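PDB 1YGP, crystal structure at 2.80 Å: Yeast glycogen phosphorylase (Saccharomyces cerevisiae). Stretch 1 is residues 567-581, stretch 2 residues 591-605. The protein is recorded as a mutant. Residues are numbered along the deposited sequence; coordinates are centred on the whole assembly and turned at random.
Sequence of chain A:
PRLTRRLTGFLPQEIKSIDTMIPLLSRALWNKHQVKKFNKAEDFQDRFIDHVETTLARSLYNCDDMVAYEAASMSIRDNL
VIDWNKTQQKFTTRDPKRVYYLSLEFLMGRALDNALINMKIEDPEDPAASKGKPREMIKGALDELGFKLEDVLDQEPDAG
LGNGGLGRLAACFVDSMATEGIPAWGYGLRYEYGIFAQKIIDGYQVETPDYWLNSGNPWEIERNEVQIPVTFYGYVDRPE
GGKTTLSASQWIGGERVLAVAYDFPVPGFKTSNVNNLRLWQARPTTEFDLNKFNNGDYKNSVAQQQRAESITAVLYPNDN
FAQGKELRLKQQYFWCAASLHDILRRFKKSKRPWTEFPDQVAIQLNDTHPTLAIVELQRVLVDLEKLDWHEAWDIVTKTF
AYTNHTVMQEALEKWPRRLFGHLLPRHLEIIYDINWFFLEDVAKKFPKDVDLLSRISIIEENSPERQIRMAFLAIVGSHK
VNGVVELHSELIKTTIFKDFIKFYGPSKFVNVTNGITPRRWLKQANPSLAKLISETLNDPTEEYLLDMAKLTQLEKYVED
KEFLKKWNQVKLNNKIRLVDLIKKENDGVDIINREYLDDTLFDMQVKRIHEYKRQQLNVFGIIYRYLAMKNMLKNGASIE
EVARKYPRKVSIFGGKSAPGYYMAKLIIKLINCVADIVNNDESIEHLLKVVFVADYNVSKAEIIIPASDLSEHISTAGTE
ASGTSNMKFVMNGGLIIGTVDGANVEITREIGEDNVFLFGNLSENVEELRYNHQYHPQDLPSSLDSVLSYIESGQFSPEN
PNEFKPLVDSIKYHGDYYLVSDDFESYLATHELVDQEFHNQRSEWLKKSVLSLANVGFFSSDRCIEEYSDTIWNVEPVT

Stretch 1 567-581: WNQVKLNNKIRLVDL
Stretch 2 591-605: IINREYLDDTLFDMQ

Packing of a helix (567-581) against a loop and strand (591-605) in yeast glycogen phosphorylase. Stretch 1 is helical throughout, part of a longer helix, with phi/psi near -62/-42 and regular i to i+4 bonds such as Val579 N to Lys575 O (3.0 Å). Stretch 2 starts as loop, with Ile592 at -75/136, makes a type II turn from Arg594 to Leu597 (Glu595 -74/143, Tyr596 83/0), passes through a short 3-10 segment at 597-598 and becomes a strand at 601-605. The turn region is tied by Thr600 OG1 to Tyr596 O (2.9 Å) and Thr600 N to Leu597 O (2.8 Å); the side chains of Glu595 and Tyr596 are not modelled. Helix and strand axes approach to 11.1 Å, their N-to-C directions 62° apart. The loop runs back along the helix: Ile592 CA lies 6.6 Å from Val579 CA, and Asp598 CA 6.2 Å from Leu572 CA. The contact buries 680 Å².

Lys575 points toward stretch 2. Its chain (chi1 m, chi2 t, chi3 -104°, chi4 t) lays CD over the face of the Phe602 ring, 3.6 Å from the ring centroid and 11° off the normal, a CH-pi contact. The same path delivers Lys575 NZ to two backbone carbonyls, Thr600 O at 2.9 Å and, weakly, Leu597 O at 3.3 Å, so the buried ammonium is paired with polar atoms while its CD covers the aromatic face. Phe602 (chi1 -83°, chi2 41°) turns its edge to the next helical turn: Phe602 CZ meets Val579 CG2 at 3.9 Å and Phe602 CD2 meets Leu578 CD2 at 3.8 Å.

Val579 (chi1 t) centres the apolar cluster, its CG2 also lying 4.1 Å from Ile592 CG2 and 4.0 Å from Leu597 CD1. Leu578 (t, p) extends the patch, placing CD2 3.7 Å from Met604 CE. Leu597 (t, p) points toward the helix and puts CD2 3.8 Å from Ile576 CG1. Leu572 (t, m) leaves its backbone sideways, yet its end comes nearer, with CD2 3.8 Å from Asp598 N and 4.3 Å from Leu597 CB.

Arg594 (m, t, chi3 113°, chi4 132°) also leaves sideways and brings its guanidinium to the helix. Val579 CG1 covers one face, 3.5 Å from Arg594 NE, while Asp580 OD1 approaches the edge, 2.8 Å from Arg594 NH2. This is a salt bridge whose hydrogen bond is weak, the N-H...O angle being 127°. Asp580 points away overall, though its CB touches stretch 2; with chi1 -82° and chi2 -40° its carboxylate reaches Arg594.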

# COMPACT_ATOMS: atom_id res chain seq x y z
N TRP A 567 -16.22 0.85 44.56
CA TRP A 567 -16.93 0.56 43.34
C TRP A 567 -17.35 1.87 42.70
O TRP A 567 -17.22 2.04 41.49
CB TRP A 567 -18.17 -0.26 43.63
CG TRP A 567 -18.67 -1.05 42.42
CD1 TRP A 567 -19.64 -0.55 41.59
CD2 TRP A 567 -18.24 -2.30 42.03
NE1 TRP A 567 -19.83 -1.48 40.69
CE2 TRP A 567 -19.03 -2.53 40.90
CE3 TRP A 567 -17.32 -3.27 42.45
CZ2 TRP A 567 -18.92 -3.72 40.19
CZ3 TRP A 567 -17.21 -4.46 41.73
CH2 TRP A 567 -18.01 -4.68 40.60
N ASN A 568 -17.80 2.84 43.49
CA ASN A 568 -18.25 4.06 42.88
C ASN A 568 -17.08 4.86 42.33
O ASN A 568 -17.16 5.37 41.20
CB ASN A 568 -19.00 4.89 43.88
CG ASN A 568 -19.75 6.01 43.18
OD1 ASN A 568 -19.72 7.15 43.61
ND2 ASN A 568 -20.47 5.82 42.08
N GLN A 569 -15.96 4.89 43.04
CA GLN A 569 -14.77 5.63 42.61
C GLN A 569 -14.27 5.20 41.25
O GLN A 569 -13.94 6.06 40.41
CB GLN A 569 -13.67 5.44 43.63
CG GLN A 569 -12.39 6.19 43.31
CD GLN A 569 -12.63 7.68 43.30
OE1 GLN A 569 -12.83 8.32 42.28
NE2 GLN A 569 -12.62 8.29 44.48
N VAL A 570 -14.25 3.88 41.02
CA VAL A 570 -13.84 3.32 39.73
C VAL A 570 -14.70 4.01 38.64
O VAL A 570 -14.24 4.73 37.75
CB VAL A 570 -14.06 1.77 39.77
CG1 VAL A 570 -13.61 1.16 38.47
CG2 VAL A 570 -13.23 1.11 40.86
N LYS A 571 -16.02 3.93 38.82
CA LYS A 571 -16.94 4.47 37.86
C LYS A 571 -16.78 5.97 37.69
O LYS A 571 -16.96 6.46 36.58
CB LYS A 571 -18.36 4.05 38.33
CG LYS A 571 -19.56 4.48 37.48
CD LYS A 571 -19.58 4.02 36.03
CE LYS A 571 -19.91 2.56 35.97
NZ LYS A 571 -19.94 2.09 34.60
N LEU A 572 -16.37 6.72 38.72
CA LEU A 572 -16.18 8.17 38.61
C LEU A 572 -14.94 8.45 37.76
O LEU A 572 -14.98 9.28 36.85
CB LEU A 572 -16.03 8.79 40.04
CG LEU A 572 -15.97 10.31 40.40
CD1 LEU A 572 -14.58 10.85 40.20
CD2 LEU A 572 -16.92 11.10 39.54
N ASN A 573 -13.85 7.71 37.97
CA ASN A 573 -12.63 7.93 37.20
C ASN A 573 -12.93 7.57 35.75
O ASN A 573 -12.56 8.33 34.86
CB ASN A 573 -11.48 7.06 37.71
CG ASN A 573 -11.14 7.26 39.19
OD1 ASN A 573 -10.74 6.31 39.87
ND2 ASN A 573 -11.27 8.45 39.78
N ASN A 574 -13.68 6.49 35.50
CA ASN A 574 -14.08 6.11 34.14
C ASN A 574 -14.90 7.18 33.45
O ASN A 574 -14.78 7.38 32.24
CB ASN A 574 -14.92 4.86 34.09
CG ASN A 574 -14.12 3.58 34.26
OD1 ASN A 574 -12.90 3.52 34.15
ND2 ASN A 574 -14.79 2.49 34.54
N LYS A 575 -15.73 7.89 34.23
CA LYS A 575 -16.49 9.00 33.69
C LYS A 575 -15.58 10.13 33.26
O LYS A 575 -15.78 10.74 32.20
CB LYS A 575 -17.52 9.50 34.72
CG LYS A 575 -18.79 8.67 34.62
CD LYS A 575 -19.99 9.40 35.16
CE LYS A 575 -20.37 8.88 36.52
NZ LYS A 575 -21.45 9.69 37.05
N ILE A 576 -14.51 10.36 34.03
CA ILE A 576 -13.54 11.40 33.72
C ILE A 576 -12.90 11.08 32.39
O ILE A 576 -12.77 12.01 31.59
CB ILE A 576 -12.46 11.51 34.83
CG1 ILE A 576 -13.09 12.17 36.05
CG2 ILE A 576 -11.22 12.28 34.34
CD1 ILE A 576 -12.24 12.00 37.33
N ARG A 577 -12.52 9.82 32.11
CA ARG A 577 -11.91 9.48 30.83
C ARG A 577 -12.83 9.91 29.69
O ARG A 577 -12.36 10.59 28.79
CB ARG A 577 -11.70 8.01 30.55
CG ARG A 577 -10.85 7.16 31.46
CD ARG A 577 -10.48 5.87 30.71
NE ARG A 577 -11.65 5.12 30.29
CZ ARG A 577 -11.66 3.79 30.23
NH1 ARG A 577 -10.60 3.07 30.57
NH2 ARG A 577 -12.78 3.18 29.86
N LEU A 578 -14.12 9.56 29.74
CA LEU A 578 -15.05 9.90 28.69
C LEU A 578 -15.12 11.41 28.51
O LEU A 578 -15.05 11.90 27.38
CB LEU A 578 -16.44 9.36 29.01
CG LEU A 578 -17.52 9.71 27.99
CD1 LEU A 578 -17.18 9.07 26.66
CD2 LEU A 578 -18.88 9.27 28.51
N VAL A 579 -15.19 12.14 29.63
CA VAL A 579 -15.24 13.60 29.61
C VAL A 579 -13.99 14.10 28.88
O VAL A 579 -14.12 14.89 27.93
CB VAL A 579 -15.33 14.12 31.09
CG1 VAL A 579 -15.27 15.63 31.16
CG2 VAL A 579 -16.69 13.77 31.67
N ASP A 580 -12.82 13.57 29.22
CA ASP A 580 -11.58 13.94 28.55
C ASP A 580 -11.69 13.72 27.05
O ASP A 580 -11.23 14.59 26.29
CB ASP A 580 -10.40 13.10 29.06
CG ASP A 580 -9.69 13.50 30.35
OD1 ASP A 580 -9.48 14.69 30.59
OD2 ASP A 580 -9.31 12.60 31.10
N LEU A 581 -12.34 12.62 26.60
CA LEU A 581 -12.49 12.30 25.18
C LEU A 581 -13.34 13.35 24.49
O LEU A 581 -12.96 13.88 23.45
CB LEU A 581 -13.18 10.96 24.94
CG LEU A 581 -12.67 9.99 23.85
CD1 LEU A 581 -13.74 8.95 23.60
CD2 LEU A 581 -12.42 10.67 22.51
N ILE A 591 -17.60 20.02 27.21
CA ILE A 591 -19.04 20.17 27.04
C ILE A 591 -19.61 19.87 28.42
O ILE A 591 -20.36 20.66 29.00
CB ILE A 591 -19.71 19.16 26.05
CG1 ILE A 591 -19.01 19.14 24.70
CG2 ILE A 591 -21.18 19.57 25.88
CD1 ILE A 591 -18.96 20.48 23.94
N ILE A 592 -19.26 18.71 28.97
CA ILE A 592 -19.79 18.28 30.26
C ILE A 592 -19.12 19.07 31.36
O ILE A 592 -17.89 19.24 31.34
CB ILE A 592 -19.55 16.77 30.44
CG1 ILE A 592 -20.39 16.03 29.41
CG2 ILE A 592 -19.91 16.30 31.85
CD1 ILE A 592 -20.19 14.51 29.41
N ASN A 593 -19.93 19.54 32.31
CA ASN A 593 -19.45 20.32 33.45
C ASN A 593 -18.76 19.42 34.47
O ASN A 593 -19.42 18.71 35.22
CB ASN A 593 -20.65 21.02 34.05
CG ASN A 593 -20.37 21.96 35.21
OD1 ASN A 593 -20.74 23.13 35.14
ND2 ASN A 593 -19.83 21.54 36.35
N ARG A 594 -17.43 19.47 34.55
CA ARG A 594 -16.69 18.56 35.41
C ARG A 594 -16.97 18.64 36.91
O ARG A 594 -16.84 17.64 37.62
CB ARG A 594 -15.19 18.75 35.17
CG ARG A 594 -14.85 18.64 33.68
CD ARG A 594 -13.36 18.68 33.45
NE ARG A 594 -12.90 17.39 32.97
CZ ARG A 594 -12.08 17.26 31.92
NH1 ARG A 594 -11.64 18.31 31.24
NH2 ARG A 594 -11.73 16.04 31.51
N GLU A 595 -17.35 19.79 37.47
CA GLU A 595 -17.68 19.83 38.89
C GLU A 595 -19.03 19.15 39.04
O GLU A 595 -19.85 19.29 38.13
N TYR A 596 -19.36 18.39 40.08
CA TYR A 596 -20.70 17.81 40.16
C TYR A 596 -20.87 16.51 39.37
O TYR A 596 -21.93 15.87 39.42
N LEU A 597 -19.82 16.03 38.69
CA LEU A 597 -19.80 14.78 37.94
C LEU A 597 -20.30 13.53 38.67
O LEU A 597 -21.07 12.76 38.10
CB LEU A 597 -18.39 14.57 37.49
CG LEU A 597 -18.12 13.76 36.27
CD1 LEU A 597 -18.73 14.46 35.08
CD2 LEU A 597 -16.62 13.64 36.07
N ASP A 598 -19.97 13.31 39.95
CA ASP A 598 -20.48 12.15 40.70
C ASP A 598 -21.99 12.19 40.86
O ASP A 598 -22.60 11.17 41.16
CB ASP A 598 -19.87 12.06 42.11
CG ASP A 598 -20.00 10.68 42.78
OD1 ASP A 598 -20.07 9.67 42.09
OD2 ASP A 598 -20.03 10.62 44.02
N ASP A 599 -22.63 13.34 40.69
CA ASP A 599 -24.06 13.41 40.77
C ASP A 599 -24.61 13.63 39.36
O ASP A 599 -25.80 13.91 39.20
CB ASP A 599 -24.39 14.55 41.73
CG ASP A 599 -25.88 14.71 42.06
OD1 ASP A 599 -26.49 13.78 42.58
OD2 ASP A 599 -26.42 15.78 41.76
N THR A 600 -23.81 13.45 38.31
CA THR A 600 -24.31 13.61 36.96
C THR A 600 -24.59 12.21 36.41
O THR A 600 -23.66 11.41 36.29
CB THR A 600 -23.27 14.29 36.07
OG1 THR A 600 -22.86 15.51 36.69
CG2 THR A 600 -23.87 14.62 34.73
N LEU A 601 -25.83 11.87 36.07
CA LEU A 601 -26.11 10.55 35.51
C LEU A 601 -25.74 10.60 34.04
O LEU A 601 -26.19 11.47 33.28
CB LEU A 601 -27.59 10.15 35.61
CG LEU A 601 -28.03 8.81 35.01
CD1 LEU A 601 -27.90 7.69 36.03
CD2 LEU A 601 -29.49 8.89 34.63
N PHE A 602 -24.86 9.68 33.68
CA PHE A 602 -24.48 9.50 32.30
C PHE A 602 -25.42 8.44 31.72
O PHE A 602 -25.47 7.28 32.15
CB PHE A 602 -23.02 9.10 32.29
CG PHE A 602 -22.06 10.30 32.37
CD1 PHE A 602 -22.30 11.39 33.21
CD2 PHE A 602 -20.90 10.30 31.59
CE1 PHE A 602 -21.40 12.45 33.27
CE2 PHE A 602 -20.00 11.36 31.66
CZ PHE A 602 -20.25 12.43 32.49
N ASP A 603 -26.21 8.87 30.76
CA ASP A 603 -27.22 8.04 30.16
C ASP A 603 -26.88 7.90 28.68
O ASP A 603 -27.07 8.88 27.94
CB ASP A 603 -28.53 8.76 30.42
CG ASP A 603 -29.82 8.19 29.87
OD1 ASP A 603 -29.84 7.07 29.34
OD2 ASP A 603 -30.83 8.90 29.97
N MET A 604 -26.38 6.73 28.20
CA MET A 604 -26.04 6.59 26.80
C MET A 604 -26.84 5.64 25.94
O MET A 604 -27.33 4.62 26.42
CB MET A 604 -24.56 6.16 26.60
CG MET A 604 -23.78 5.37 27.61
SD MET A 604 -23.10 6.40 28.95
CE MET A 604 -21.39 6.57 28.54
N GLN A 605 -26.99 5.97 24.65
CA GLN A 605 -27.58 5.07 23.64
C GLN A 605 -26.65 5.14 22.42
O GLN A 605 -26.74 6.02 21.56
CB GLN A 605 -29.00 5.51 23.21
CG GLN A 605 -29.74 4.52 22.34
CD GLN A 605 -31.14 4.95 21.94
OE1 GLN A 605 -31.52 6.12 22.01
NE2 GLN A 605 -32.00 4.07 21.46